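Local structure of phosphodiesterase (Salpingoeca rosetta, 7CJ3) at residues G25-I29 with Y97-V101; T65-A70 with A102-L107; S120-N124 with R243-Y247. The protein is a rhodopsin-type membrane protein whose largely helical transmembrane domain, the part modelled here, holds retinal. All coordinates share one frame; numbering follows the deposited sequence.

Contact 1 of 3, residues G25-I29 with Y97-V101. With OLC ((2R)-2,3-dihydroxypropyl (9Z)-octadec-9-enoate), chain Q.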
loop_
_atom_site.group_PDB
_atom_site.type_symbol
_atom_site.label_atom_id
_atom_site.label_comp_id
_atom_site.label_asym_id
_atom_site.label_seq_id
_atom_site.Cartn_x
_atom_site.Cartn_y
_atom_site.Cartn_z
ATOM N N GLY B 25 -9.722 1.666 20.676
ATOM C CA GLY B 25 -10.152 1.243 19.327
ATOM C C GLY B 25 -11.672 1.169 19.189
ATOM O O GLY B 25 -12.200 1.687 18.183
ATOM N N ILE B 26 -12.360 0.553 20.157
ATOM C CA ILE B 26 -13.849 0.440 20.193
ATOM C C ILE B 26 -14.485 1.839 20.243
ATOM O O ILE B 26 -15.413 2.089 19.441
ATOM C CB ILE B 26 -14.307 -0.510 21.318
ATOM C CG1 ILE B 26 -14.177 -1.991 20.922
ATOM C CG2 ILE B 26 -15.742 -0.212 21.775
ATOM C CD1 ILE B 26 -13.317 -2.299 19.700
ATOM N N PHE B 27 -14.037 2.726 21.133
ATOM C CA PHE B 27 -14.602 4.097 21.226
ATOM C C PHE B 27 -14.433 4.789 19.865
ATOM O O PHE B 27 -15.380 5.498 19.407
ATOM C CB PHE B 27 -13.942 4.918 22.341
ATOM C CG PHE B 27 -14.472 6.334 22.427
ATOM C CD1 PHE B 27 -15.785 6.576 22.812
ATOM C CD2 PHE B 27 -13.655 7.428 22.171
ATOM C CE1 PHE B 27 -16.258 7.877 22.928
ATOM C CE2 PHE B 27 -14.145 8.722 22.258
ATOM C CZ PHE B 27 -15.446 8.943 22.631
ATOM N N MET B 28 -13.259 4.593 19.244
ATOM C CA MET B 28 -12.906 5.157 17.911
ATOM C C MET B 28 -13.991 4.752 16.902
ATOM O O MET B 28 -14.584 5.643 16.258
ATOM C CB MET B 28 -11.528 4.677 17.431
ATOM C CG MET B 28 -10.350 5.370 18.112
ATOM S SD MET B 28 -8.734 4.561 17.826
ATOM C CE MET B 28 -8.528 4.913 16.088
ATOM N N ILE B 29 -14.272 3.454 16.819
ATOM C CA ILE B 29 -15.231 2.857 15.846
ATOM C C ILE B 29 -16.623 3.475 16.046
ATOM O O ILE B 29 -17.283 3.816 15.027
ATOM C CB ILE B 29 -15.226 1.326 15.973
ATOM C CG1 ILE B 29 -13.850 0.739 15.629
ATOM C CG2 ILE B 29 -16.323 0.709 15.121
ATOM C CD1 ILE B 29 -13.533 -0.575 16.346
ATOM N N TYR B 97 -5.971 -0.123 14.545
ATOM C CA TYR B 97 -7.253 0.637 14.608
ATOM C C TYR B 97 -7.164 1.894 13.737
ATOM O O TYR B 97 -8.079 2.163 12.916
ATOM C CB TYR B 97 -7.640 1.013 16.044
ATOM C CG TYR B 97 -8.156 -0.159 16.852
ATOM C CD1 TYR B 97 -7.406 -0.764 17.856
ATOM C CD2 TYR B 97 -9.429 -0.663 16.611
ATOM C CE1 TYR B 97 -7.904 -1.844 18.579
ATOM C CE2 TYR B 97 -9.936 -1.748 17.310
ATOM C CZ TYR B 97 -9.170 -2.347 18.297
ATOM O OH TYR B 97 -9.699 -3.413 18.978
ATOM N N VAL B 98 -6.087 2.660 13.906
ATOM C CA VAL B 98 -5.884 3.908 13.125
ATOM C C VAL B 98 -5.942 3.576 11.638
ATOM O O VAL B 98 -6.681 4.256 10.910
ATOM C CB VAL B 98 -4.630 4.717 13.462
ATOM C CG1 VAL B 98 -4.734 5.314 14.859
ATOM C CG2 VAL B 98 -3.359 3.926 13.293
ATOM N N ASP B 99 -5.255 2.514 11.217
ATOM C CA ASP B 99 -5.150 2.119 9.784
ATOM C C ASP B 99 -6.496 1.589 9.296
ATOM O O ASP B 99 -6.870 1.883 8.157
ATOM C CB ASP B 99 -4.017 1.112 9.589
ATOM C CG ASP B 99 -2.656 1.787 9.534
ATOM O OD1 ASP B 99 -2.606 3.050 9.635
ATOM O OD2 ASP B 99 -1.673 1.078 9.368
ATOM N N GLY B 100 -7.184 0.818 10.127
ATOM C CA GLY B 100 -8.550 0.362 9.845
ATOM C C GLY B 100 -9.511 1.530 9.693
ATOM O O GLY B 100 -10.328 1.501 8.748
ATOM N N VAL B 101 -9.453 2.509 10.603
ATOM C CA VAL B 101 -10.372 3.677 10.566
ATOM C C VAL B 101 -10.154 4.367 9.226
ATOM O O VAL B 101 -11.147 4.689 8.549
ATOM C CB VAL B 101 -10.161 4.646 11.744
ATOM C CG1 VAL B 101 -10.922 5.959 11.547
ATOM C CG2 VAL B 101 -10.557 4.006 13.058
HETATM C C18 OLC Q . -7.582 -6.650 7.155
HETATM C C10 OLC Q . -10.273 -1.956 12.768
HETATM C C9 OLC Q . -9.483 -2.678 13.575
HETATM C C17 OLC Q . -8.744 -5.747 6.773
HETATM C C11 OLC Q . -10.419 -2.461 11.354
HETATM C C8 OLC Q . -8.750 -3.920 13.088
HETATM C C24 OLC Q . -9.187 -7.207 24.807
HETATM C C16 OLC Q . -9.071 -4.665 7.829
HETATM C C12 OLC Q . -11.519 -1.851 10.491
HETATM C C7 OLC Q . -8.346 -4.887 14.196
HETATM C C15 OLC Q . -10.239 -3.769 7.335
HETATM C C13 OLC Q . -11.655 -2.712 9.213
HETATM C C6 OLC Q . -7.561 -4.256 15.339
HETATM C C14 OLC Q . -10.555 -2.513 8.153
HETATM C C5 OLC Q . -6.647 -5.311 16.008
HETATM C C4 OLC Q . -7.093 -5.779 17.394
HETATM C C3 OLC Q . -6.016 -5.599 18.464
HETATM C C2 OLC Q . -6.618 -5.383 19.860
HETATM C C21 OLC Q . -7.570 -6.540 23.006
HETATM C C1 OLC Q . -6.906 -6.701 20.579
HETATM C C22 OLC Q . -8.124 -7.733 23.809
HETATM O O19 OLC Q . -7.402 -7.658 19.998
HETATM O O25 OLC Q . -10.456 -7.899 24.815
HETATM O O23 OLC Q . -8.632 -8.752 22.924
HETATM O O20 OLC Q . -6.606 -6.875 22.010
#
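Tyr97 fits as a knob into the hole formed by Gly25, Ile26, Met28 and Ile29, joining the extra N-terminal helix 17-41 to helix 86-111 of the seven-helix, bacteriorhodopsin-like bundle. The two segments run nearly parallel, at 15°, with their axes 10.4 Å apart. With no side chain at Gly25, its backbone can lie directly against the aromatic ring: Gly25 CA sits over the centre of one face, 3.4 Å from the centroid of the Tyr97 ring in a CH-pi contact.

On the buried side, Met28 reaches across from helix 17-41. Its chain is bent at the last torsion (chi3 69°), which turns the methyl into the other helix, with Met28 CE 3.8 Å from Val101 CG2 and 4.0 Å from Val98 CG1. The same methyl also meets CB of Tyr97, and beyond the two segments Met28 packs on Ile136 and Thr140 of helix 128-149.

Toward the lipid the fit is sparser. Exposed Ile26 meets Tyr97 through the end of its chain alone, Ile26 CD1 lying 3.9 Å from Tyr97 OH, while Ile29 CD1 comes obliquely to CE2 of the ring. No hydrogen bond links the segments. Over the centre of the ring face opposite Gly25 stands C6 of a bound (2R)-2,3-dihydroxypropyl (9Z)-octadec-9-enoate. The lipid chain runs on past Gly100, and its C9 separately approaches Tyr97 CD2 at 3.6 Å.

Contact 2 of 3, residues T65-A70 with A102-L107; sequences TSVAFA and ACISYL. With OLC ((2R)-2,3-dihydroxypropyl (9Z)-octadec-9-enoate), chain L; OLC ((2R)-2,3-dihydroxypropyl (9Z)-octadec-9-enoate), chain D.
Ser66 and Cys103, with CA atoms 4.7 Å apart, mark the meeting of two antiparallel helical segments, 65-70 and 102-107, whose axes come within 7.9 Å at an angle of 161°. Ser66 OG, anti to its own main-chain nitrogen (chi1 -165°), extends across the interface and donates to Cys103 O at 2.6 Å. That carbonyl also takes the helical N-H of Leu107, so it is gripped by two donors, and the buried serine hydroxyl is satisfied by the neighbouring helix.

Beside this bond, each helix lays an aromatic ring against a methyl of the other. Ala102 CB stands over the centre of the Phe69 ring, 3.6 Å from its centroid, and Thr65 CG2 does the same for the Tyr106 ring at 3.8 Å. Within the bacteriorhodopsin-like bundle this pairing joins helices 58-81 and 86-111, and helix 250-277 adjoins both rings: Tyr262 makes an edge-to-face stack with Phe69, and Asp261 hydrogen-bonds the hydroxyl of Tyr106. The side chain of Phe69 comes within about 6 Å of the bound retinal. The rings themselves meet obliquely, Phe69 CE2 lying 4.1 Å from Tyr106 CE2. One turn along helix 58-81 from Ser66, Ala70 CB packs on Cys103 SG at 3.8 Å.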
loop_
_atom_site.group_PDB
_atom_site.type_symbol
_atom_site.label_atom_id
_atom_site.label_comp_id
_atom_site.label_asym_id
_atom_site.label_seq_id
_atom_site.Cartn_x
_atom_site.Cartn_y
_atom_site.Cartn_z
ATOM N N THR B 65 -6.509 4.244 -2.124
ATOM C CA THR B 65 -6.024 4.549 -0.761
ATOM C C THR B 65 -6.604 3.507 0.178
ATOM O O THR B 65 -5.884 3.031 1.121
ATOM C CB THR B 65 -6.416 5.961 -0.345
ATOM O OG1 THR B 65 -6.051 6.829 -1.407
ATOM C CG2 THR B 65 -5.727 6.417 0.918
ATOM N N SER B 66 -7.860 3.139 -0.096
ATOM C CA SER B 66 -8.637 2.264 0.821
ATOM C C SER B 66 -7.986 0.885 0.845
ATOM O O SER B 66 -7.675 0.386 1.956
ATOM C CB SER B 66 -10.086 2.184 0.496
ATOM O OG SER B 66 -10.729 1.632 1.623
ATOM N N VAL B 67 -7.750 0.349 -0.347
ATOM C CA VAL B 67 -7.091 -0.970 -0.502
ATOM C C VAL B 67 -5.745 -0.917 0.238
ATOM O O VAL B 67 -5.443 -1.880 1.012
ATOM C CB VAL B 67 -6.940 -1.332 -1.990
ATOM C CG1 VAL B 67 -6.112 -2.600 -2.162
ATOM C CG2 VAL B 67 -8.293 -1.468 -2.665
ATOM N N ALA B 68 -4.986 0.176 0.067
ATOM C CA ALA B 68 -3.638 0.306 0.660
ATOM C C ALA B 68 -3.743 0.165 2.185
ATOM O O ALA B 68 -3.060 -0.689 2.767
ATOM C CB ALA B 68 -3.023 1.609 0.263
ATOM N N PHE B 69 -4.588 0.960 2.832
ATOM C CA PHE B 69 -4.795 0.856 4.300
ATOM C C PHE B 69 -5.282 -0.543 4.737
ATOM O O PHE B 69 -4.873 -1.035 5.778
ATOM C CB PHE B 69 -5.773 1.932 4.752
ATOM C CG PHE B 69 -5.097 3.251 4.973
ATOM C CD1 PHE B 69 -4.241 3.417 6.045
ATOM C CD2 PHE B 69 -5.310 4.317 4.120
ATOM C CE1 PHE B 69 -3.635 4.644 6.278
ATOM C CE2 PHE B 69 -4.713 5.539 4.354
ATOM C CZ PHE B 69 -3.895 5.705 5.441
ATOM N N ALA B 70 -6.156 -1.185 3.968
ATOM C CA ALA B 70 -6.583 -2.570 4.252
ATOM C C ALA B 70 -5.337 -3.448 4.459
ATOM O O ALA B 70 -5.236 -4.076 5.538
ATOM C CB ALA B 70 -7.486 -3.084 3.155
ATOM N N ALA B 102 -8.888 4.580 8.872
ATOM C CA ALA B 102 -8.476 5.225 7.606
ATOM C C ALA B 102 -8.996 4.388 6.436
ATOM O O ALA B 102 -9.579 4.947 5.514
ATOM C CB ALA B 102 -6.978 5.389 7.570
ATOM N N CYS B 103 -8.869 3.079 6.515
ATOM C CA CYS B 103 -9.325 2.160 5.455
ATOM C C CYS B 103 -10.807 2.395 5.134
ATOM O O CYS B 103 -11.127 2.639 3.935
ATOM C CB CYS B 103 -9.108 0.715 5.861
ATOM S SG CYS B 103 -9.762 -0.407 4.604
ATOM N N ILE B 104 -11.681 2.293 6.148
ATOM C CA ILE B 104 -13.157 2.383 5.943
ATOM C C ILE B 104 -13.571 3.825 5.630
ATOM O O ILE B 104 -14.571 3.963 4.883
ATOM C CB ILE B 104 -13.978 1.800 7.101
ATOM C CG1 ILE B 104 -13.679 2.501 8.432
ATOM C CG2 ILE B 104 -13.764 0.301 7.181
ATOM C CD1 ILE B 104 -14.403 1.913 9.655
ATOM N N SER B 105 -12.872 4.849 6.153
ATOM C CA SER B 105 -13.246 6.253 5.835
ATOM C C SER B 105 -13.041 6.430 4.331
ATOM O O SER B 105 -13.932 6.979 3.646
ATOM C CB SER B 105 -12.527 7.295 6.649
ATOM O OG SER B 105 -12.024 6.737 7.854
ATOM N N TYR B 106 -11.932 5.923 3.810
ATOM C CA TYR B 106 -11.607 6.115 2.374
ATOM C C TYR B 106 -12.561 5.267 1.520
ATOM O O TYR B 106 -13.004 5.802 0.490
ATOM C CB TYR B 106 -10.110 5.892 2.153
ATOM C CG TYR B 106 -9.278 7.120 2.436
ATOM C CD1 TYR B 106 -9.302 8.210 1.577
ATOM C CD2 TYR B 106 -8.449 7.191 3.547
ATOM C CE1 TYR B 106 -8.525 9.337 1.815
ATOM C CE2 TYR B 106 -7.668 8.316 3.801
ATOM C CZ TYR B 106 -7.696 9.402 2.930
ATOM O OH TYR B 106 -6.939 10.520 3.191
ATOM N N LEU B 107 -12.909 4.040 1.947
ATOM C CA LEU B 107 -13.895 3.169 1.239
ATOM C C LEU B 107 -15.208 3.938 1.085
ATOM O O LEU B 107 -15.767 3.921 -0.020
ATOM C CB LEU B 107 -14.126 1.861 2.013
ATOM C CG LEU B 107 -15.180 0.915 1.422
ATOM C CD1 LEU B 107 -14.915 0.585 -0.030
ATOM C CD2 LEU B 107 -15.236 -0.401 2.169
HETATM C C18 OLC L . 0.336 4.123 -1.212
HETATM C C10 OLC L . -2.920 9.265 -5.736
HETATM C C9 OLC L . -1.879 9.496 -6.556
HETATM C C17 OLC L . -1.119 4.583 -1.163
HETATM C C11 OLC L . -3.540 7.910 -5.493
HETATM C C8 OLC L . -1.255 8.331 -7.288
HETATM C C24 OLC L . -6.191 13.215 -16.905
HETATM C C16 OLC L . -1.782 4.078 -2.389
HETATM C C12 OLC L . -3.601 7.798 -4.019
HETATM C C7 OLC L . -0.020 8.775 -8.003
HETATM C C15 OLC L . -1.254 4.868 -3.588
HETATM C C13 OLC L . -3.216 6.435 -3.541
HETATM C C6 OLC L . -0.352 9.894 -8.981
HETATM C C14 OLC L . -1.723 6.320 -3.677
HETATM C C5 OLC L . -1.342 9.584 -10.076
HETATM C C4 OLC L . -2.349 10.696 -10.084
HETATM C C3 OLC L . -3.251 10.561 -11.305
HETATM C C2 OLC L . -2.537 10.875 -12.604
HETATM C C21 OLC L . -4.245 12.874 -15.487
HETATM C C1 OLC L . -3.355 11.907 -13.326
HETATM C C22 OLC L . -5.546 12.223 -15.907
HETATM O O19 OLC L . -3.949 12.743 -12.648
HETATM O O25 OLC L . -7.624 13.066 -16.990
HETATM O O23 OLC L . -5.317 10.858 -16.418
HETATM O O20 OLC L . -3.454 11.904 -14.794
HETATM C C18 OLC D . -2.868 -1.132 -2.925
HETATM C C10 OLC D . -9.513 1.241 -7.422
HETATM C C9 OLC D . -10.756 0.919 -7.039
HETATM C C17 OLC D . -2.823 -0.241 -4.138
HETATM C C11 OLC D . -8.316 0.314 -7.358
HETATM C C8 OLC D . -11.823 1.985 -7.238
HETATM C C16 OLC D . -4.155 -0.226 -4.866
HETATM C C12 OLC D . -7.255 0.681 -8.426
HETATM C C7 OLC D . -11.955 2.355 -8.741
HETATM C C15 OLC D . -3.999 -0.073 -6.371
HETATM C C13 OLC D . -5.859 0.876 -7.854
HETATM C C6 OLC D . -13.336 2.909 -9.152
HETATM C C14 OLC D . -5.289 -0.318 -7.112
HETATM C C5 OLC D . -13.341 3.841 -10.383
#

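Contact 3 of 3, residues S120-N124 with R243-Y247; sequences STQGN and RRQGY
The loop of a small beta hairpin, between strands 117-118 and 125-126, docks through Thr121 and Gln122 on the C-terminal end of helix 235-245. Gln122 carries the polar link. Its chain bends at chi2 (85°) and brings the amide over the last turn, where Gln122 NE2 donates to Arg244 O at 2.6 Å. The bond is nearly straight at the hydrogen (169°) and the acceptor lies in the amide plane, yet the donor stands well above the plane of the Arg244 carbonyl.

The other end of the amide is met from within the loop, since Thr121 OG1, standing above the plane of the Gln122 carbonyl, donates to Gln122 OE1 at 2.7 Å. The two bonds are consistent with one rotation of the amide, oxygen toward the threonine and nitrogen toward the helix end. Thr121 OG1 also rests 3.6 Å from Arg244 CG, and Asn124 ND2 approaches Arg243 CD at 4.1 Å.

Both arginines direct their charged ends elsewhere: Arg243 forms salt bridges with Glu240 and Glu254, and Arg244 hydrogen-bonds Ser173 and Gly170. Within the loop, Asp119 OD1 accepts from the main-chain N-H groups of Gln122 and Asn124. At the helix end, Gly246 takes a positive phi of 104°, and two bonds back into the last turn, one of them weak from Gly246 N to Arg243 O, close the helix as a Schellman motif.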
loop_
_atom_site.group_PDB
_atom_site.type_symbol
_atom_site.label_atom_id
_atom_site.label_comp_id
_atom_site.label_asym_id
_atom_site.label_seq_id
_atom_site.Cartn_x
_atom_site.Cartn_y
_atom_site.Cartn_z
ATOM N N SER B 120 -15.224 28.628 0.560
ATOM C CA SER B 120 -15.396 30.064 0.203
ATOM C C SER B 120 -14.434 30.443 -0.925
ATOM O O SER B 120 -14.824 31.262 -1.785
ATOM C CB SER B 120 -15.151 30.976 1.387
ATOM O OG SER B 120 -15.689 30.450 2.597
ATOM N N THR B 121 -13.216 29.895 -0.914
ATOM C CA THR B 121 -12.113 30.321 -1.806
ATOM C C THR B 121 -12.376 29.859 -3.242
ATOM O O THR B 121 -12.142 30.653 -4.141
ATOM C CB THR B 121 -10.759 29.898 -1.231
ATOM O OG1 THR B 121 -10.757 28.499 -0.950
ATOM C CG2 THR B 121 -10.446 30.669 0.033
ATOM N N GLN B 122 -12.841 28.638 -3.468
ATOM C CA GLN B 122 -12.974 28.067 -4.851
ATOM C C GLN B 122 -14.347 27.420 -5.066
ATOM O O GLN B 122 -14.669 27.128 -6.210
ATOM C CB GLN B 122 -11.886 27.021 -5.117
ATOM C CG GLN B 122 -10.514 27.616 -5.386
ATOM C CD GLN B 122 -9.716 27.913 -4.151
ATOM O OE1 GLN B 122 -9.825 27.240 -3.123
ATOM N NE2 GLN B 122 -8.858 28.916 -4.269
ATOM N N GLY B 123 -15.133 27.206 -4.009
ATOM C CA GLY B 123 -16.353 26.392 -4.098
ATOM C C GLY B 123 -16.022 24.923 -4.337
ATOM O O GLY B 123 -16.853 24.212 -4.945
ATOM N N ASN B 124 -14.843 24.495 -3.873
ATOM C CA ASN B 124 -14.350 23.095 -3.890
ATOM C C ASN B 124 -15.004 22.371 -2.730
ATOM O O ASN B 124 -15.399 22.995 -1.753
ATOM C CB ASN B 124 -12.817 23.014 -3.779
ATOM C CG ASN B 124 -12.093 23.204 -5.102
ATOM O OD1 ASN B 124 -12.707 23.176 -6.158
ATOM N ND2 ASN B 124 -10.792 23.398 -5.059
ATOM N N ARG B 243 -3.686 25.030 -2.537
ATOM C CA ARG B 243 -4.954 24.836 -3.277
ATOM C C ARG B 243 -5.863 26.056 -3.053
ATOM O O ARG B 243 -6.426 26.584 -4.047
ATOM C CB ARG B 243 -5.608 23.523 -2.865
ATOM C CG ARG B 243 -6.839 23.204 -3.701
ATOM C CD ARG B 243 -7.382 21.821 -3.434
ATOM N NE ARG B 243 -7.540 21.481 -2.026
ATOM C CZ ARG B 243 -7.586 20.246 -1.529
ATOM N NH1 ARG B 243 -7.481 19.185 -2.308
ATOM N NH2 ARG B 243 -7.715 20.090 -0.221
ATOM N N ARG B 244 -5.983 26.515 -1.808
ATOM C CA ARG B 244 -6.846 27.667 -1.453
ATOM C C ARG B 244 -6.422 28.929 -2.221
ATOM O O ARG B 244 -7.293 29.818 -2.407
ATOM C CB ARG B 244 -6.802 27.925 0.055
ATOM C CG ARG B 244 -7.892 27.197 0.824
ATOM C CD ARG B 244 -7.952 27.501 2.298
ATOM N NE ARG B 244 -8.107 26.323 3.111
ATOM C CZ ARG B 244 -8.553 26.302 4.374
ATOM N NH1 ARG B 244 -8.899 27.416 5.001
ATOM N NH2 ARG B 244 -8.673 25.144 5.007
ATOM N N GLN B 245 -5.142 29.030 -2.601
ATOM C CA GLN B 245 -4.539 30.240 -3.244
ATOM C C GLN B 245 -4.661 30.145 -4.771
ATOM O O GLN B 245 -4.573 31.172 -5.421
ATOM C CB GLN B 245 -3.074 30.382 -2.832
ATOM C CG GLN B 245 -2.850 30.529 -1.332
ATOM C CD GLN B 245 -3.300 31.858 -0.781
ATOM O OE1 GLN B 245 -3.589 32.006 0.402
ATOM N NE2 GLN B 245 -3.354 32.867 -1.639
ATOM N N GLY B 246 -4.856 28.948 -5.317
ATOM C CA GLY B 246 -5.127 28.743 -6.748
ATOM C C GLY B 246 -3.929 28.222 -7.506
ATOM O O GLY B 246 -4.006 28.229 -8.733
ATOM N N TYR B 247 -2.908 27.718 -6.803
ATOM C CA TYR B 247 -1.591 27.300 -7.363
ATOM C C TYR B 247 -1.586 25.828 -7.808
ATOM O O TYR B 247 -0.777 25.506 -8.682
ATOM C CB TYR B 247 -0.486 27.570 -6.342
ATOM C CG TYR B 247 -0.299 29.030 -6.004
ATOM C CD1 TYR B 247 -0.366 30.016 -6.981
ATOM C CD2 TYR B 247 0.010 29.419 -4.707
ATOM C CE1 TYR B 247 -0.171 31.353 -6.672
ATOM C CE2 TYR B 247 0.237 30.755 -4.386
ATOM C CZ TYR B 247 0.129 31.725 -5.371
ATOM O OH TYR B 247 0.311 33.042 -5.067
#

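Overall arrangement
From the N terminus, helix 17-41 supplies residues 25-29 and helix 58-81 supplies 65-70. Helix 86-111 then closes contact 1 with 97-101 and, directly afterwards, contact 2 with 102-107. The two loops therefore cross, and this one helix binds both earlier ones, nearly parallel to the first and antiparallel to the second. Contacts 1 and 2 touch where Asp99 O lies 3.6 Å from Phe69 CB. Contact 3 follows in series: 118 residues, most of them helical, separate loop 120-124 from 243-247. It ties a surface loop to a helix end, its centre about 32 Å from that of contact 1, on the opposite side of the chain's centre.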